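Local coordinates for protein bifunctional autolysin (PDB 6FXO) that probably cleaves staphylococcal cell-wall peptidoglycan through the N-acetylglucosaminidase activity of its glycoside hydrolase family 73 domain, at residues T141-D153 / Y163-I176. Residues are numbered along the deposited sequence; the frame is centred on the assembly and turned at random.
Sequences TKYHNVFGIAAYD and YAKQAGWDTVSKAI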
loop_
_atom_site.group_PDB
_atom_site.type_symbol
_atom_site.label_atom_id
_atom_site.label_comp_id
_atom_site.label_asym_id
_atom_site.label_seq_id
_atom_site.Cartn_x
_atom_site.Cartn_y
_atom_site.Cartn_z
ATOM N N THR A 141 9.819 -18.521 25.537
ATOM C CA THR A 141 9.397 -18.816 24.173
ATOM C C THR A 141 8.488 -17.723 23.651
ATOM O O THR A 141 7.712 -17.130 24.402
ATOM C CB THR A 141 8.824 -20.238 24.084
ATOM O OG1 THR A 141 9.916 -21.147 23.917
ATOM C CG2 THR A 141 7.803 -20.394 22.950
ATOM N N LYS A 142 8.561 -17.499 22.338
ATOM C CA LYS A 142 7.755 -16.472 21.706
ATOM C C LYS A 142 7.039 -16.748 20.395
ATOM O O LYS A 142 7.588 -17.352 19.474
ATOM C CB LYS A 142 8.705 -15.289 21.427
ATOM C CG LYS A 142 10.199 -15.683 21.207
ATOM C CD LYS A 142 10.635 -15.902 19.716
ATOM C CE LYS A 142 12.141 -16.095 19.494
ATOM N NZ LYS A 142 12.546 -16.375 18.054
ATOM N N TYR A 143 5.804 -16.227 20.327
ATOM C CA TYR A 143 4.894 -16.321 19.190
ATOM C C TYR A 143 5.062 -14.902 18.512
ATOM O O TYR A 143 5.433 -13.976 19.216
ATOM C CB TYR A 143 3.489 -16.709 19.730
ATOM C CG TYR A 143 3.444 -18.095 20.370
ATOM C CD1 TYR A 143 3.916 -18.320 21.665
ATOM C CD2 TYR A 143 2.934 -19.192 19.684
ATOM C CE1 TYR A 143 3.884 -19.579 22.247
ATOM C CE2 TYR A 143 2.890 -20.460 20.256
ATOM C CZ TYR A 143 3.372 -20.651 21.540
ATOM O OH TYR A 143 3.347 -21.908 22.111
ATOM N N HIS A 144 4.812 -14.737 17.182
ATOM C CA HIS A 144 4.957 -13.463 16.427
ATOM C C HIS A 144 3.800 -12.814 15.630
ATOM O O HIS A 144 2.811 -13.463 15.326
ATOM C CB HIS A 144 6.116 -13.694 15.444
ATOM C CG HIS A 144 7.383 -14.116 16.081
ATOM N ND1 HIS A 144 8.417 -13.220 16.329
ATOM C CD2 HIS A 144 7.799 -15.324 16.533
ATOM C CE1 HIS A 144 9.405 -13.882 16.916
ATOM N NE2 HIS A 144 9.063 -15.140 17.054
ATOM N N ASN A 145 3.975 -11.512 15.249
ATOM C CA ASN A 145 2.954 -10.799 14.500
ATOM C C ASN A 145 3.550 -9.721 13.670
ATOM O O ASN A 145 3.814 -8.634 14.190
ATOM C CB ASN A 145 2.040 -10.100 15.430
ATOM C CG ASN A 145 0.649 -10.157 14.960
ATOM O OD1 ASN A 145 0.319 -9.768 13.824
ATOM N ND2 ASN A 145 -0.221 -10.556 15.799
ATOM N N VAL A 146 3.786 -9.993 12.402
ATOM C CA VAL A 146 4.369 -8.883 11.661
ATOM C C VAL A 146 3.340 -7.959 10.988
ATOM O O VAL A 146 3.723 -6.994 10.318
ATOM C CB VAL A 146 5.421 -9.420 10.683
ATOM C CG1 VAL A 146 6.477 -10.217 11.435
ATOM C CG2 VAL A 146 4.768 -10.281 9.607
ATOM N N PHE A 147 2.050 -8.224 11.160
ATOM C CA PHE A 147 1.030 -7.387 10.525
ATOM C C PHE A 147 0.004 -6.602 11.379
ATOM O O PHE A 147 -0.949 -6.071 10.823
ATOM C CB PHE A 147 0.283 -8.179 9.436
ATOM C CG PHE A 147 1.028 -8.275 8.128
ATOM C CD1 PHE A 147 1.665 -9.441 7.761
ATOM C CD2 PHE A 147 1.108 -7.184 7.270
ATOM C CE1 PHE A 147 2.369 -9.523 6.566
ATOM C CE2 PHE A 147 1.804 -7.270 6.089
ATOM C CZ PHE A 147 2.438 -8.435 5.735
ATOM N N GLY A 148 0.179 -6.546 12.699
ATOM C CA GLY A 148 -0.740 -5.831 13.543
ATOM C C GLY A 148 -2.072 -6.534 13.590
ATOM O O GLY A 148 -3.056 -5.880 13.916
ATOM N N ILE A 149 -2.111 -7.879 13.304
ATOM C CA ILE A 149 -3.411 -8.548 13.342
ATOM C C ILE A 149 -4.065 -8.453 14.711
ATOM O O ILE A 149 -3.424 -8.715 15.730
ATOM C CB ILE A 149 -3.227 -10.037 12.947
ATOM C CG1 ILE A 149 -2.448 -10.167 11.632
ATOM C CG2 ILE A 149 -4.582 -10.733 12.857
ATOM C CD1 ILE A 149 -3.126 -9.534 10.434
ATOM N N ALA A 150 -5.373 -8.107 14.706
ATOM C CA ALA A 150 -6.173 -7.965 15.919
ATOM C C ALA A 150 -5.475 -7.093 16.972
ATOM O O ALA A 150 -5.612 -7.344 18.166
ATOM C CB ALA A 150 -6.493 -9.341 16.493
ATOM N N ALA A 151 -4.743 -6.061 16.521
ATOM C CA ALA A 151 -4.028 -5.164 17.430
ATOM C C ALA A 151 -4.538 -3.727 17.591
ATOM O O ALA A 151 -3.889 -2.931 18.267
ATOM C CB ALA A 151 -2.550 -5.140 17.064
ATOM N N TYR A 152 -5.678 -3.391 16.989
ATOM C CA TYR A 152 -6.216 -2.038 17.101
ATOM C C TYR A 152 -7.537 -2.037 17.870
ATOM O O TYR A 152 -8.551 -1.581 17.342
ATOM C CB TYR A 152 -6.432 -1.445 15.686
ATOM C CG TYR A 152 -5.186 -1.270 14.837
ATOM C CD1 TYR A 152 -4.664 -2.324 14.099
ATOM C CD2 TYR A 152 -4.550 -0.039 14.747
ATOM C CE1 TYR A 152 -3.545 -2.159 13.291
ATOM C CE2 TYR A 152 -3.431 0.139 13.941
ATOM C CZ TYR A 152 -2.930 -0.924 13.216
ATOM O OH TYR A 152 -1.821 -0.754 12.420
ATOM N N ASP A 153 -7.523 -2.552 19.119
ATOM C CA ASP A 153 -8.725 -2.599 19.926
ATOM C C ASP A 153 -8.475 -2.574 21.431
ATOM O O ASP A 153 -8.149 -1.521 21.973
ATOM C CB ASP A 153 -9.577 -3.817 19.526
ATOM N N TYR A 163 -3.256 -13.787 19.379
ATOM C CA TYR A 163 -3.731 -14.237 18.081
ATOM C C TYR A 163 -2.656 -15.063 17.461
ATOM O O TYR A 163 -2.902 -16.139 16.916
ATOM C CB TYR A 163 -4.048 -13.030 17.200
ATOM C CG TYR A 163 -4.928 -13.363 16.022
ATOM C CD1 TYR A 163 -6.261 -12.988 15.999
ATOM C CD2 TYR A 163 -4.424 -14.037 14.920
ATOM C CE1 TYR A 163 -7.072 -13.272 14.908
ATOM C CE2 TYR A 163 -5.222 -14.329 13.825
ATOM C CZ TYR A 163 -6.548 -13.944 13.821
ATOM O OH TYR A 163 -7.336 -14.226 12.732
ATOM N N ALA A 164 -1.448 -14.537 17.548
ATOM C CA ALA A 164 -0.282 -15.194 17.009
ATOM C C ALA A 164 -0.050 -16.499 17.706
ATOM O O ALA A 164 0.408 -17.451 17.080
ATOM C CB ALA A 164 0.928 -14.302 17.174
ATOM N N LYS A 165 -0.358 -16.554 19.011
ATOM C CA LYS A 165 -0.146 -17.812 19.700
ATOM C C LYS A 165 -1.143 -18.851 19.207
ATOM O O LYS A 165 -0.804 -20.022 19.046
ATOM C CB LYS A 165 -0.320 -17.620 21.229
ATOM C CG LYS A 165 0.416 -18.641 22.106
ATOM C CD LYS A 165 -0.386 -19.012 23.367
ATOM C CE LYS A 165 0.420 -19.694 24.461
ATOM N NZ LYS A 165 0.654 -18.792 25.636
ATOM N N GLN A 166 -2.377 -18.396 18.953
ATOM C CA GLN A 166 -3.455 -19.250 18.471
ATOM C C GLN A 166 -3.314 -19.891 17.105
ATOM O O GLN A 166 -3.824 -20.989 16.892
ATOM C CB GLN A 166 -4.799 -18.462 18.486
ATOM C CG GLN A 166 -5.758 -18.647 19.687
ATOM C CD GLN A 166 -6.693 -19.852 19.627
ATOM O OE1 GLN A 166 -7.655 -19.892 18.854
ATOM N NE2 GLN A 166 -6.456 -20.823 20.507
ATOM N N ALA A 167 -2.620 -19.209 16.182
ATOM C CA ALA A 167 -2.408 -19.702 14.837
ATOM C C ALA A 167 -1.065 -20.338 14.619
ATOM O O ALA A 167 -0.676 -20.552 13.476
ATOM C CB ALA A 167 -2.598 -18.567 13.845
ATOM N N GLY A 168 -0.329 -20.597 15.697
ATOM C CA GLY A 168 0.974 -21.205 15.544
ATOM C C GLY A 168 2.080 -20.321 14.995
ATOM O O GLY A 168 3.055 -20.871 14.498
ATOM N N TRP A 169 1.968 -18.961 15.069
ATOM C CA TRP A 169 3.042 -18.128 14.544
ATOM C C TRP A 169 4.194 -18.050 15.522
ATOM O O TRP A 169 4.569 -16.994 16.006
ATOM C CB TRP A 169 2.532 -16.725 14.144
ATOM C CG TRP A 169 1.287 -16.650 13.231
ATOM C CD1 TRP A 169 0.853 -17.572 12.311
ATOM C CD2 TRP A 169 0.361 -15.557 13.159
ATOM N NE1 TRP A 169 -0.276 -17.118 11.689
ATOM C CE2 TRP A 169 -0.599 -15.881 12.185
ATOM C CE3 TRP A 169 0.253 -14.332 13.823
ATOM C CZ2 TRP A 169 -1.657 -15.028 11.859
ATOM C CZ3 TRP A 169 -0.789 -13.489 13.503
ATOM C CH2 TRP A 169 -1.728 -13.837 12.533
ATOM N N ASP A 170 4.767 -19.211 15.773
ATOM C CA ASP A 170 5.897 -19.435 16.676
ATOM C C ASP A 170 7.236 -19.024 16.075
ATOM O O ASP A 170 8.241 -18.961 16.783
ATOM C CB ASP A 170 5.938 -20.907 17.147
ATOM C CG ASP A 170 6.006 -21.948 16.042
ATOM O OD1 ASP A 170 4.937 -22.448 15.630
ATOM O OD2 ASP A 170 7.124 -22.271 15.598
ATOM N N THR A 171 7.248 -18.739 14.771
ATOM C CA THR A 171 8.476 -18.340 14.091
ATOM C C THR A 171 8.168 -17.209 13.123
ATOM O O THR A 171 7.025 -17.055 12.699
ATOM C CB THR A 171 9.062 -19.531 13.325
ATOM O OG1 THR A 171 8.929 -20.710 14.118
ATOM C CG2 THR A 171 10.523 -19.325 12.974
ATOM N N VAL A 172 9.193 -16.437 12.755
ATOM C CA VAL A 172 8.980 -15.325 11.833
ATOM C C VAL A 172 8.486 -15.644 10.418
ATOM O O VAL A 172 7.670 -14.889 9.894
ATOM C CB VAL A 172 10.261 -14.465 11.785
ATOM C CG1 VAL A 172 10.007 -13.166 11.027
ATOM C CG2 VAL A 172 10.767 -14.177 13.194
ATOM N N SER A 173 8.947 -16.747 9.795
ATOM C CA SER A 173 8.457 -17.026 8.447
ATOM C C SER A 173 6.976 -17.312 8.483
ATOM O O SER A 173 6.245 -17.026 7.539
ATOM C CB SER A 173 9.205 -18.212 7.842
ATOM O OG SER A 173 8.452 -18.863 6.831
ATOM N N LYS A 174 6.562 -17.874 9.606
ATOM C CA LYS A 174 5.201 -18.271 9.939
ATOM C C LYS A 174 4.293 -17.079 10.204
ATOM O O LYS A 174 3.175 -17.064 9.692
ATOM C CB LYS A 174 5.193 -19.218 11.163
ATOM C CG LYS A 174 5.651 -20.655 10.876
ATOM C CD LYS A 174 5.795 -21.510 12.162
ATOM C CE LYS A 174 6.183 -22.952 11.876
ATOM N NZ LYS A 174 6.352 -23.779 13.111
ATOM N N ALA A 175 4.745 -16.081 11.009
ATOM C CA ALA A 175 3.852 -14.961 11.231
ATOM C C ALA A 175 3.612 -14.307 9.888
ATOM O O ALA A 175 2.526 -13.801 9.606
ATOM C CB ALA A 175 4.473 -13.971 12.198
ATOM N N ILE A 176 4.640 -14.327 9.046
ATOM C CA ILE A 176 4.480 -13.730 7.739
ATOM C C ILE A 176 3.469 -14.478 6.875
ATOM O O ILE A 176 2.664 -13.840 6.185
ATOM C CB ILE A 176 5.862 -13.726 7.044
ATOM C CG1 ILE A 176 6.742 -12.702 7.699
ATOM C CG2 ILE A 176 5.730 -13.496 5.525
ATOM C CD1 ILE A 176 8.267 -12.762 7.389
#
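Tyr143 and His144 run past the turn at Trp169 and Asp170, which joins helix 158-166 to helix 172-180; the irregular loop 141-153, extended up to Asn145, lies across the connection between the two helices. One backbone bond ties them: His144 N donates to Trp169 O over 2.6 Å, close to the C=O axis (167° at the oxygen). That carbonyl belongs to the centre of an inverse gamma turn. Lys165 CG stands over the centre of the Tyr143 ring, 3.3 Å from its centroid in a CH-pi contact; with CG anti to the backbone N (chi1 -155°), the lysine chain leaves its helix across that face. The His144 ring takes Val172 CG2 on one face, off-centre, while its ND1 is hydrogen-bonded to Ala125 O and its CB rests 3.6 Å from Ala175 CB. Trp169 is sandwiched between Ala175 CA and Ala167 CB and presents its rim to the loop. There the Asn145 amide stands nearly perpendicular (85°), ND2 3.8 Å from Trp169 CZ3; ND2 also makes a weak hydrogen bond to Gly160 O, and OD1 accepts from Ile149 N. Ile149 divides its branches: CG1 touches Trp169 CH2 at 3.8 Å, CG2 lies over the centre of the Tyr163 ring in a CH-pi contact. On the side of helix 172-180, Val146 CG2 meets Ile176 CG1 at 3.7 Å. Cohesion is thus mainly apolar, anchored by one backbone bond, and fastens the loop to two consecutive helices of the lysozyme-like domain.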